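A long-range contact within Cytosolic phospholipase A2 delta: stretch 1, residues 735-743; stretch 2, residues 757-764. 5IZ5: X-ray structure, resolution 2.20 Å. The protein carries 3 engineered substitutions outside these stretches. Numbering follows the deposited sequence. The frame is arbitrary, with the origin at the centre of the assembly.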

# COMPACT_ATOMS: atom_id res chain seq x y z
N PRO B 735 20.76 -4.71 -18.50
CA PRO B 735 20.84 -5.90 -17.67
C PRO B 735 22.14 -5.96 -16.88
O PRO B 735 23.13 -5.32 -17.26
CB PRO B 735 20.77 -7.05 -18.68
CG PRO B 735 21.29 -6.48 -19.95
CD PRO B 735 20.92 -5.02 -19.94
N LEU B 736 22.13 -6.71 -15.79
CA LEU B 736 23.34 -6.87 -15.00
C LEU B 736 24.21 -7.94 -15.65
O LEU B 736 23.99 -9.14 -15.46
CB LEU B 736 23.00 -7.24 -13.56
CG LEU B 736 24.19 -7.35 -12.60
CD1 LEU B 736 25.03 -6.08 -12.57
CD2 LEU B 736 23.67 -7.67 -11.21
N VAL B 737 25.18 -7.50 -16.44
CA VAL B 737 26.02 -8.40 -17.21
C VAL B 737 27.44 -7.86 -17.29
O VAL B 737 27.65 -6.66 -17.40
CB VAL B 737 25.43 -8.63 -18.62
CG1 VAL B 737 25.48 -7.35 -19.46
CG2 VAL B 737 26.14 -9.77 -19.33
N ASN B 738 28.42 -8.76 -17.22
CA ASN B 738 29.82 -8.41 -17.43
C ASN B 738 30.19 -8.81 -18.84
O ASN B 738 30.57 -9.96 -19.08
CB ASN B 738 30.70 -9.14 -16.41
CG ASN B 738 32.16 -8.68 -16.45
OD1 ASN B 738 32.49 -7.66 -17.06
ND2 ASN B 738 33.03 -9.43 -15.80
N ALA B 739 30.05 -7.88 -19.78
CA ALA B 739 30.39 -8.15 -21.18
C ALA B 739 31.72 -7.49 -21.53
O ALA B 739 32.77 -8.00 -21.16
CB ALA B 739 29.26 -7.70 -22.10
N SER B 740 31.68 -6.33 -22.19
CA SER B 740 32.89 -5.68 -22.68
C SER B 740 33.79 -5.22 -21.52
O SER B 740 34.99 -5.05 -21.70
CB SER B 740 32.55 -4.52 -23.62
OG SER B 740 32.34 -3.31 -22.91
N PHE B 741 33.20 -5.05 -20.33
CA PHE B 741 33.94 -4.64 -19.13
C PHE B 741 35.04 -5.62 -18.73
O PHE B 741 35.97 -5.24 -18.03
CB PHE B 741 32.97 -4.47 -17.94
CG PHE B 741 33.62 -3.92 -16.69
CD1 PHE B 741 34.01 -2.59 -16.62
CD2 PHE B 741 33.79 -4.72 -15.57
CE1 PHE B 741 34.58 -2.07 -15.47
CE2 PHE B 741 34.36 -4.20 -14.41
CZ PHE B 741 34.75 -2.88 -14.36
N LYS B 742 34.92 -6.88 -19.14
CA LYS B 742 35.98 -7.86 -18.84
C LYS B 742 37.32 -7.34 -19.40
O LYS B 742 38.36 -7.43 -18.73
CB LYS B 742 35.66 -9.23 -19.44
CG LYS B 742 35.84 -10.41 -18.49
CD LYS B 742 35.07 -11.64 -18.94
CE LYS B 742 33.62 -11.32 -19.30
NZ LYS B 742 32.67 -12.42 -19.00
N ASP B 743 37.27 -6.77 -20.60
CA ASP B 743 38.47 -6.34 -21.33
C ASP B 743 38.83 -4.88 -21.07
O ASP B 743 40.02 -4.54 -21.01
CB ASP B 743 38.28 -6.52 -22.84
CG ASP B 743 37.82 -7.91 -23.21
OD1 ASP B 743 38.36 -8.89 -22.64
OD2 ASP B 743 36.93 -8.02 -24.08
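Stretch 2 (757-764) QGGQVDLT

Stretch 2 runs antiparallel to stretch 1 without forming a sheet with it: Lys-742 lies beside Gly-759, with 4.4 Å between their CA atoms, Asn-738 faces Val-761, with the CA atoms 6.9 Å apart, and Val-737 is opposite Leu-763, with a CA separation of 7.8 Å. The two chains therefore diverge from the Gly-759 end, and side chains fill the widening gap. In stretch 1, Ser-740 to Asp-743 have helical phi/psi without the regular bonds, with Lys-742 N bonded to Ala-739 O (3.2 Å) and Asp-743 N to Ser-740 O (3.1 Å); the rest is loop or turn. Gln-757 and Gly-758 belong to a 3-10 segment that begins earlier in the chain, and Gln-760 N bonds to Gln-757 O (3.0 Å). Two tight turns follow, centred on Gln-760 and Asp-762 and closed by weak bonds from Val-761 N to Gly-759 O (3.4 Å) and from Leu-763 N to Val-761 O (2.9 Å), with Val-761 the more open residue between them, before Leu-763 and Thr-764 turn to less extended backbone angles.

The polar link is made by Asn-738. Its CB points toward stretch 2, and the t rotamer (chi1 -173°) carries the amide across, so that Asn-738 ND2 donates a nearly straight hydrogen bond to Gly-759 O (2.9 Å, 165° at the hydrogen). Val-761 N also lies 3.6 Å from Asn-738 ND2, as fits two donors meeting at one acceptor, Gly-759 O; no bond joins the two nitrogens. On its own side, Asn-738 O accepts a weak bond from Lys-742 NZ (3.2 Å). Lys-742 reaches it by folding back, with chi3 at m and both chi1 and chi4 off the staggered wells; Lys-742 CG rests 3.5 Å from Gly-759 O.

At Gly-759 the absence of a side chain permits the close approach. A CB in the ideal position on Gly-759 would point toward stretch 1 and lie 2.8 Å from Lys-742 O and 2.9 Å from Phe-741 O, a clash with both carbonyls. Phe-741 starts sideways from its CA, but its t rotamer (chi1 -174°) brings the ring to stretch 2. There Phe-741 CE2 lies 3.5 Å from Gly-758 O, 3.9 Å from Gly-759 CA and 4.0 Å from Val-761 CG2, the valine methyl meeting the ring at its edge. Val-761, itself a t rotamer with CB toward stretch 1, also places CG2 3.8 Å from Asn-738 ND2, and so packs against both side chains.

Further along, Leu-763 has the largest area covered by the partner stretch. In its m,t conformation Leu-763 CD1 extends to the backbone of stretch 1, 3.8 Å from Asn-738 N, 4.1 Å from Val-737 C and 4.2 Å from Leu-736 O. Leu-736, in the t,p conformation, adds a looser apolar contact, its CG 4.5 Å from Leu-763 CD1. Val-737, Asp-762 and Gln-760 direct their CB atoms away.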

# COMPACT_ATOMS: atom_id res chain seq x y z
N GLN B 757 42.31 -8.13 -13.11
CA GLN B 757 41.50 -8.58 -11.98
C GLN B 757 40.25 -7.72 -11.78
O GLN B 757 39.19 -8.25 -11.45
CB GLN B 757 42.33 -8.61 -10.69
CG GLN B 757 42.26 -9.93 -9.92
CD GLN B 757 42.46 -11.17 -10.78
OE1 GLN B 757 41.48 -11.81 -11.18
NE2 GLN B 757 43.71 -11.53 -11.06
N GLY B 758 40.38 -6.41 -11.99
CA GLY B 758 39.26 -5.47 -11.86
C GLY B 758 38.03 -5.80 -12.71
O GLY B 758 36.92 -5.36 -12.38
N GLY B 759 38.22 -6.55 -13.79
CA GLY B 759 37.11 -6.95 -14.67
C GLY B 759 36.64 -8.37 -14.48
O GLY B 759 35.88 -8.89 -15.29
N GLN B 760 37.09 -9.00 -13.40
CA GLN B 760 36.66 -10.35 -13.05
C GLN B 760 35.54 -10.24 -12.00
O GLN B 760 35.79 -10.36 -10.80
CB GLN B 760 37.84 -11.15 -12.50
CG GLN B 760 38.97 -11.35 -13.51
CD GLN B 760 38.97 -12.73 -14.13
OE1 GLN B 760 38.01 -13.12 -14.81
NE2 GLN B 760 40.05 -13.47 -13.93
N VAL B 761 34.33 -9.99 -12.48
CA VAL B 761 33.17 -9.79 -11.61
C VAL B 761 32.43 -11.11 -11.48
O VAL B 761 31.89 -11.63 -12.45
CB VAL B 761 32.22 -8.70 -12.15
CG1 VAL B 761 31.18 -8.33 -11.10
CG2 VAL B 761 33.01 -7.46 -12.56
N ASP B 762 32.40 -11.64 -10.26
CA ASP B 762 31.81 -12.94 -10.00
C ASP B 762 30.28 -12.85 -9.94
O ASP B 762 29.70 -12.72 -8.86
CB ASP B 762 32.39 -13.52 -8.69
CG ASP B 762 32.04 -14.98 -8.49
OD1 ASP B 762 31.48 -15.60 -9.43
OD2 ASP B 762 32.32 -15.51 -7.39
N LEU B 763 29.63 -12.95 -11.10
CA LEU B 763 28.17 -12.87 -11.20
C LEU B 763 27.47 -14.22 -11.33
O LEU B 763 26.24 -14.27 -11.23
CB LEU B 763 27.77 -12.01 -12.41
CG LEU B 763 28.22 -10.54 -12.45
CD1 LEU B 763 27.69 -9.90 -13.72
CD2 LEU B 763 27.76 -9.76 -11.23
N THR B 764 28.21 -15.31 -11.57
CA THR B 764 27.57 -16.58 -11.99
C THR B 764 27.86 -17.91 -11.27
O THR B 764 26.97 -18.75 -11.18
CB THR B 764 27.84 -16.83 -13.49
OG1 THR B 764 29.23 -16.66 -13.77
CG2 THR B 764 27.03 -15.87 -14.35